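Local coordinates for protein NAD(P)H dehydrogenase (quinone) (Mycobacterium tuberculosis, PDB 1XDI) that reduces quinones, probably including menadione, with NADH or NADPH, using one FAD per subunit of a homotetramer, at residues Arg116-His129 with Thr281-Leu293. Sequence-based numbering, arbitrary orientation.
Sequences RGELIDSTPGLARH and TSGLGLERVGIQL. With FAD (flavin-adenine dinucleotide), chain C.
Arg288 and Leu119 meet in one of two 2.9 Å hydrogen bonds between the segments: NH1 of Arg288 reaches Leu119 O nearly along the C=O axis, but the bond is bent at the hydrogen (140°) and the oxygen lies somewhat out of the guanidinium plane. The arginine chain, extended (chi2 -174°, chi3 -165°), lies across the backbone of Ile120, with its CD against Ile120 CA, and this carries NH1 both to Leu119 O and to within 3.6 Å of Glu118 OE2 for a salt bridge. Here the carboxylate and guanidinium planes are steeply inclined. On its other oxygen, OE1, Glu118 pairs with Arg116 NH2, so one acid joins two arginines. The other bond, straighter, is backbone to backbone, Leu119 N to Leu284 O; with Leu119 O taken by Arg288, both polar backbone atoms of this edge-strand residue are held by the 281-293 loop.

Beneath these bonds the side chain of Leu119 points into the loop, its CD1 toward Leu286 CD2 and its CD2 4.2 Å from Val289 CG2. That same valine methyl also sits 3.5 Å from Asp121 OD2, whose syn lone pair receives a nearly straight bond from His129 ND1 in the plane of the His129 ring; His129 NE2 goes to Thr310 O, fixing the ring at both nitrogens. Farther out, Pro124 CA makes a CH...O contact with Arg288 O.

At the other end Gly117 N donates to FAD N1A at 3.0 Å, and Leu284 CD2 packs by N6A. Edge strand and loop are thus tied together beside the adenine of FAD, and the two arginines would probably favour the ionised form of Glu118.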
loop_
_atom_site.group_PDB
_atom_site.type_symbol
_atom_site.label_atom_id
_atom_site.label_comp_id
_atom_site.label_asym_id
_atom_site.label_seq_id
_atom_site.Cartn_x
_atom_site.Cartn_y
_atom_site.Cartn_z
ATOM N N ARG A 116 19.986 -41.568 -4.214
ATOM C CA ARG A 116 20.822 -40.466 -4.637
ATOM C C ARG A 116 20.466 -40.316 -6.125
ATOM O O ARG A 116 20.421 -41.320 -6.879
ATOM C CB ARG A 116 22.285 -40.855 -4.443
ATOM C CG ARG A 116 23.276 -39.708 -4.509
ATOM C CD ARG A 116 24.668 -40.162 -4.925
ATOM N NE ARG A 116 24.779 -40.185 -6.401
ATOM C CZ ARG A 116 25.074 -41.259 -7.166
ATOM N NH1 ARG A 116 25.308 -42.466 -6.631
ATOM N NH2 ARG A 116 25.133 -41.121 -8.492
ATOM N N GLY A 117 20.172 -39.087 -6.550
ATOM C CA GLY A 117 19.802 -38.890 -7.925
ATOM C C GLY A 117 20.874 -38.201 -8.740
ATOM O O GLY A 117 21.713 -37.463 -8.205
ATOM N N GLU A 118 20.866 -38.436 -10.052
ATOM C CA GLU A 118 21.826 -37.774 -10.904
ATOM C C GLU A 118 21.250 -37.615 -12.310
ATOM O O GLU A 118 20.382 -38.387 -12.716
ATOM C CB GLU A 118 23.127 -38.561 -10.883
ATOM C CG GLU A 118 23.595 -39.062 -12.194
ATOM C CD GLU A 118 24.526 -40.241 -12.051
ATOM O OE1 GLU A 118 24.088 -41.277 -11.510
ATOM O OE2 GLU A 118 25.693 -40.125 -12.488
ATOM N N LEU A 119 21.711 -36.574 -13.013
ATOM C CA LEU A 119 21.316 -36.262 -14.391
ATOM C C LEU A 119 22.022 -37.183 -15.375
ATOM O O LEU A 119 23.246 -37.337 -15.291
ATOM C CB LEU A 119 21.704 -34.826 -14.741
ATOM C CG LEU A 119 20.684 -33.756 -14.453
ATOM C CD1 LEU A 119 21.409 -32.554 -14.001
ATOM C CD2 LEU A 119 19.876 -33.471 -15.675
ATOM N N ILE A 120 21.279 -37.808 -16.297
ATOM C CA ILE A 120 21.928 -38.669 -17.282
ATOM C C ILE A 120 21.591 -38.336 -18.734
ATOM O O ILE A 120 21.703 -39.208 -19.597
ATOM C CB ILE A 120 21.620 -40.157 -17.063
ATOM C CG1 ILE A 120 20.129 -40.424 -17.258
ATOM C CG2 ILE A 120 22.054 -40.598 -15.687
ATOM C CD1 ILE A 120 19.740 -41.938 -17.030
ATOM N N ASP A 121 21.208 -37.091 -19.014
ATOM C CA ASP A 121 20.863 -36.659 -20.377
ATOM C C ASP A 121 21.782 -37.111 -21.503
ATOM O O ASP A 121 23.005 -36.967 -21.439
ATOM C CB ASP A 121 20.776 -35.149 -20.449
ATOM C CG ASP A 121 19.638 -34.597 -19.646
ATOM O OD1 ASP A 121 19.321 -35.192 -18.592
ATOM O OD2 ASP A 121 19.073 -33.565 -20.065
ATOM N N SER A 122 21.156 -37.611 -22.558
ATOM C CA SER A 122 21.833 -38.110 -23.742
ATOM C C SER A 122 22.878 -37.143 -24.339
ATOM O O SER A 122 24.071 -37.470 -24.415
ATOM C CB SER A 122 20.773 -38.432 -24.778
ATOM O OG SER A 122 21.230 -39.421 -25.678
ATOM N N THR A 123 22.407 -35.973 -24.772
ATOM C CA THR A 123 23.206 -34.880 -25.355
ATOM C C THR A 123 23.100 -33.729 -24.341
ATOM O O THR A 123 22.515 -33.915 -23.287
ATOM C CB THR A 123 22.568 -34.393 -26.628
ATOM O OG1 THR A 123 21.846 -33.171 -26.348
ATOM C CG2 THR A 123 21.572 -35.456 -27.144
ATOM N N PRO A 124 23.687 -32.541 -24.618
ATOM C CA PRO A 124 23.486 -31.549 -23.550
ATOM C C PRO A 124 22.387 -30.523 -23.773
ATOM O O PRO A 124 22.032 -29.798 -22.829
ATOM C CB PRO A 124 24.850 -30.864 -23.416
ATOM C CG PRO A 124 25.782 -31.854 -23.878
ATOM C CD PRO A 124 25.055 -32.403 -25.129
ATOM N N GLY A 125 21.807 -30.462 -24.972
ATOM C CA GLY A 125 20.801 -29.424 -25.195
ATOM C C GLY A 125 19.331 -29.764 -25.274
ATOM O O GLY A 125 18.660 -29.330 -26.207
ATOM N N LEU A 126 18.797 -30.497 -24.309
ATOM C CA LEU A 126 17.392 -30.820 -24.402
ATOM C C LEU A 126 16.484 -30.087 -23.460
ATOM O O LEU A 126 16.896 -29.606 -22.428
ATOM C CB LEU A 126 17.191 -32.290 -24.190
ATOM C CG LEU A 126 18.080 -33.020 -25.164
ATOM C CD1 LEU A 126 18.898 -34.082 -24.404
ATOM C CD2 LEU A 126 17.207 -33.579 -26.287
ATOM N N ALA A 127 15.219 -30.013 -23.846
ATOM C CA ALA A 127 14.202 -29.368 -23.041
ATOM C C ALA A 127 13.925 -30.305 -21.865
ATOM O O ALA A 127 14.221 -29.973 -20.730
ATOM C CB ALA A 127 12.936 -29.160 -23.869
ATOM N N ARG A 128 13.386 -31.489 -22.148
ATOM C CA ARG A 128 13.073 -32.459 -21.118
ATOM C C ARG A 128 14.324 -33.212 -20.691
ATOM O O ARG A 128 15.097 -33.672 -21.522
ATOM C CB ARG A 128 11.988 -33.420 -21.640
ATOM C CG ARG A 128 11.951 -34.780 -20.931
ATOM C CD ARG A 128 10.802 -35.691 -21.370
ATOM N NE ARG A 128 9.573 -35.396 -20.648
ATOM C CZ ARG A 128 8.587 -36.274 -20.470
ATOM N NH1 ARG A 128 8.708 -37.505 -20.969
ATOM N NH2 ARG A 128 7.482 -35.928 -19.799
ATOM N N HIS A 129 14.515 -33.354 -19.385
ATOM C CA HIS A 129 15.687 -34.018 -18.839
ATOM C C HIS A 129 15.451 -35.420 -18.368
ATOM O O HIS A 129 14.322 -35.912 -18.358
ATOM C CB HIS A 129 16.216 -33.198 -17.707
ATOM C CG HIS A 129 16.486 -31.789 -18.104
ATOM N ND1 HIS A 129 17.426 -31.461 -19.056
ATOM C CD2 HIS A 129 15.955 -30.618 -17.679
ATOM C CE1 HIS A 129 17.470 -30.153 -19.193
ATOM N NE2 HIS A 129 16.591 -29.618 -18.369
ATOM N N THR A 281 27.687 -30.569 -4.538
ATOM C CA THR A 281 27.403 -30.434 -5.942
ATOM C C THR A 281 28.236 -31.248 -6.854
ATOM O O THR A 281 28.407 -30.881 -8.016
ATOM C CB THR A 281 27.564 -29.014 -6.391
ATOM O OG1 THR A 281 28.905 -28.616 -6.113
ATOM C CG2 THR A 281 26.562 -28.091 -5.676
ATOM N N SER A 282 28.765 -32.347 -6.348
ATOM C CA SER A 282 29.580 -33.181 -7.199
ATOM C C SER A 282 28.887 -34.524 -7.506
ATOM O O SER A 282 28.006 -35.004 -6.765
ATOM C CB SER A 282 30.928 -33.386 -6.548
ATOM O OG SER A 282 30.866 -34.418 -5.605
ATOM N N GLY A 283 29.271 -35.109 -8.632
ATOM C CA GLY A 283 28.662 -36.359 -9.036
ATOM C C GLY A 283 27.170 -36.251 -9.314
ATOM O O GLY A 283 26.414 -37.177 -9.030
ATOM N N LEU A 284 26.740 -35.139 -9.903
ATOM C CA LEU A 284 25.317 -34.931 -10.178
ATOM C C LEU A 284 25.025 -34.987 -11.658
ATOM O O LEU A 284 23.858 -34.943 -12.078
ATOM C CB LEU A 284 24.852 -33.565 -9.641
ATOM C CG LEU A 284 24.963 -33.389 -8.140
ATOM C CD1 LEU A 284 24.517 -32.026 -7.761
ATOM C CD2 LEU A 284 24.174 -34.461 -7.466
ATOM N N GLY A 285 26.103 -35.058 -12.442
ATOM C CA GLY A 285 25.982 -35.089 -13.887
ATOM C C GLY A 285 25.634 -33.738 -14.471
ATOM O O GLY A 285 25.017 -33.670 -15.536
ATOM N N LEU A 286 26.022 -32.664 -13.778
ATOM C CA LEU A 286 25.756 -31.316 -14.248
ATOM C C LEU A 286 26.545 -31.080 -15.530
ATOM O O LEU A 286 26.302 -30.114 -16.234
ATOM C CB LEU A 286 26.174 -30.304 -13.202
ATOM C CG LEU A 286 25.495 -30.431 -11.840
ATOM C CD1 LEU A 286 26.310 -29.739 -10.750
ATOM C CD2 LEU A 286 24.115 -29.842 -11.963
ATOM N N GLU A 287 27.483 -31.979 -15.830
ATOM C CA GLU A 287 28.288 -31.890 -17.048
ATOM C C GLU A 287 27.455 -32.262 -18.234
ATOM O O GLU A 287 27.633 -31.701 -19.300
ATOM C CB GLU A 287 29.439 -32.878 -17.046
ATOM C CG GLU A 287 29.969 -33.248 -15.677
ATOM C CD GLU A 287 29.661 -34.693 -15.267
ATOM O OE1 GLU A 287 29.768 -35.621 -16.121
ATOM O OE2 GLU A 287 29.333 -34.891 -14.071
ATOM N N ARG A 288 26.585 -33.253 -18.051
ATOM C CA ARG A 288 25.755 -33.746 -19.132
ATOM C C ARG A 288 24.771 -32.699 -19.602
ATOM O O ARG A 288 24.135 -32.833 -20.659
ATOM C CB ARG A 288 25.019 -35.037 -18.707
ATOM C CG ARG A 288 25.964 -36.233 -18.596
ATOM C CD ARG A 288 25.281 -37.579 -18.331
ATOM N NE ARG A 288 26.284 -38.556 -17.904
ATOM C CZ ARG A 288 26.582 -38.876 -16.633
ATOM N NH1 ARG A 288 25.947 -38.320 -15.585
ATOM N NH2 ARG A 288 27.561 -39.754 -16.405
ATOM N N VAL A 289 24.680 -31.622 -18.856
ATOM C CA VAL A 289 23.732 -30.637 -19.260
ATOM C C VAL A 289 24.306 -29.233 -19.523
ATOM O O VAL A 289 23.553 -28.271 -19.745
ATOM C CB VAL A 289 22.593 -30.683 -18.236
ATOM C CG1 VAL A 289 22.404 -29.346 -17.530
ATOM C CG2 VAL A 289 21.358 -31.200 -18.932
ATOM N N GLY A 290 25.638 -29.131 -19.533
ATOM C CA GLY A 290 26.296 -27.863 -19.800
ATOM C C GLY A 290 26.719 -26.921 -18.673
ATOM O O GLY A 290 27.439 -25.948 -18.902
ATOM N N ILE A 291 26.259 -27.191 -17.462
ATOM C CA ILE A 291 26.591 -26.372 -16.327
ATOM C C ILE A 291 28.018 -26.667 -15.858
ATOM O O ILE A 291 28.538 -27.748 -16.042
ATOM C CB ILE A 291 25.604 -26.636 -15.194
ATOM C CG1 ILE A 291 24.243 -26.077 -15.556
ATOM C CG2 ILE A 291 26.072 -26.024 -13.902
ATOM C CD1 ILE A 291 23.217 -26.517 -14.553
ATOM N N GLN A 292 28.663 -25.657 -15.299
ATOM C CA GLN A 292 30.008 -25.784 -14.771
ATOM C C GLN A 292 29.899 -25.074 -13.425
ATOM O O GLN A 292 29.575 -23.884 -13.378
ATOM C CB GLN A 292 31.040 -25.102 -15.697
ATOM C CG GLN A 292 31.416 -25.915 -16.969
ATOM C CD GLN A 292 31.904 -27.377 -16.671
ATOM O OE1 GLN A 292 31.986 -27.800 -15.505
ATOM N NE2 GLN A 292 32.221 -28.140 -17.733
ATOM N N LEU A 293 30.106 -25.825 -12.340
ATOM C CA LEU A 293 30.023 -25.258 -10.996
ATOM C C LEU A 293 30.731 -23.887 -10.842
ATOM O O LEU A 293 31.894 -23.710 -11.218
ATOM C CB LEU A 293 30.583 -26.267 -9.997
ATOM C CG LEU A 293 29.598 -27.422 -9.857
ATOM C CD1 LEU A 293 30.205 -28.559 -9.106
ATOM C CD2 LEU A 293 28.357 -26.918 -9.112
HETATM P PA FAD C . 19.792 -29.747 3.174
HETATM O O1A FAD C . 21.264 -29.781 3.564
HETATM O O2A FAD C . 18.799 -29.457 4.298
HETATM O O5B FAD C . 19.521 -31.114 2.556
HETATM C C5B FAD C . 19.645 -31.491 1.183
HETATM C C4B FAD C . 19.381 -32.976 1.319
HETATM O O4B FAD C . 19.387 -33.631 0.077
HETATM C C3B FAD C . 20.382 -33.851 2.247
HETATM O O3B FAD C . 19.917 -34.039 3.585
HETATM C C2B FAD C . 20.576 -35.108 1.540
HETATM O O2B FAD C . 19.933 -36.286 2.031
HETATM C C1B FAD C . 20.078 -34.872 0.136
HETATM N N9A FAD C . 20.992 -35.033 -0.925
HETATM C C8A FAD C . 22.297 -34.639 -1.140
HETATM N N7A FAD C . 22.782 -35.030 -2.290
HETATM C C5A FAD C . 21.756 -35.717 -2.870
HETATM C C6A FAD C . 21.599 -36.400 -4.088
HETATM N N6A FAD C . 22.562 -36.488 -4.983
HETATM N N1A FAD C . 20.383 -36.999 -4.346
HETATM C C2A FAD C . 19.368 -36.940 -3.470
HETATM N N3A FAD C . 19.437 -36.288 -2.247
HETATM C C4A FAD C . 20.738 -35.709 -2.078
HETATM N N1 FAD C . 19.296 -22.307 9.038
HETATM C C2 FAD C . 18.278 -21.572 9.581
HETATM O O2 FAD C . 17.440 -20.994 8.865
HETATM N N3 FAD C . 18.188 -21.477 10.951
HETATM C C4 FAD C . 19.028 -22.066 11.855
HETATM O O4 FAD C . 18.832 -21.906 13.059
HETATM C C4X FAD C . 20.018 -22.777 11.321
HETATM N N5 FAD C . 20.900 -23.407 12.244
HETATM C C5X FAD C . 21.953 -24.170 11.678
HETATM C C6 FAD C . 22.864 -24.848 12.517
HETATM C C7 FAD C . 23.941 -25.623 12.009
HETATM C C7M FAD C . 24.901 -26.353 12.980
HETATM C C8 FAD C . 24.100 -25.692 10.594
HETATM C C8M FAD C . 25.227 -26.474 9.940
HETATM C C9 FAD C . 23.228 -25.064 9.753
HETATM C C9A FAD C . 22.152 -24.325 10.232
HETATM N N10 FAD C . 21.167 -23.633 9.377
HETATM C C10 FAD C . 20.142 -22.900 9.906
HETATM C "C1'" FAD C . 21.324 -23.807 7.983
HETATM C "C2'" FAD C . 20.268 -24.638 7.315
HETATM O "O2'" FAD C . 20.201 -25.943 7.989
HETATM C "C3'" FAD C . 20.541 -24.855 5.853
HETATM O "O3'" FAD C . 20.425 -23.619 5.198
HETATM C "C4'" FAD C . 19.547 -25.747 5.136
HETATM O "O4'" FAD C . 19.742 -27.037 5.829
HETATM C "C5'" FAD C . 19.805 -26.081 3.749
HETATM O "O5'" FAD C . 18.706 -26.828 3.246
HETATM P P FAD C . 18.686 -27.515 1.845
HETATM O O1P FAD C . 17.372 -28.030 1.719
HETATM O O2P FAD C . 19.193 -26.669 0.742
HETATM O O3P FAD C . 19.725 -28.631 2.078
#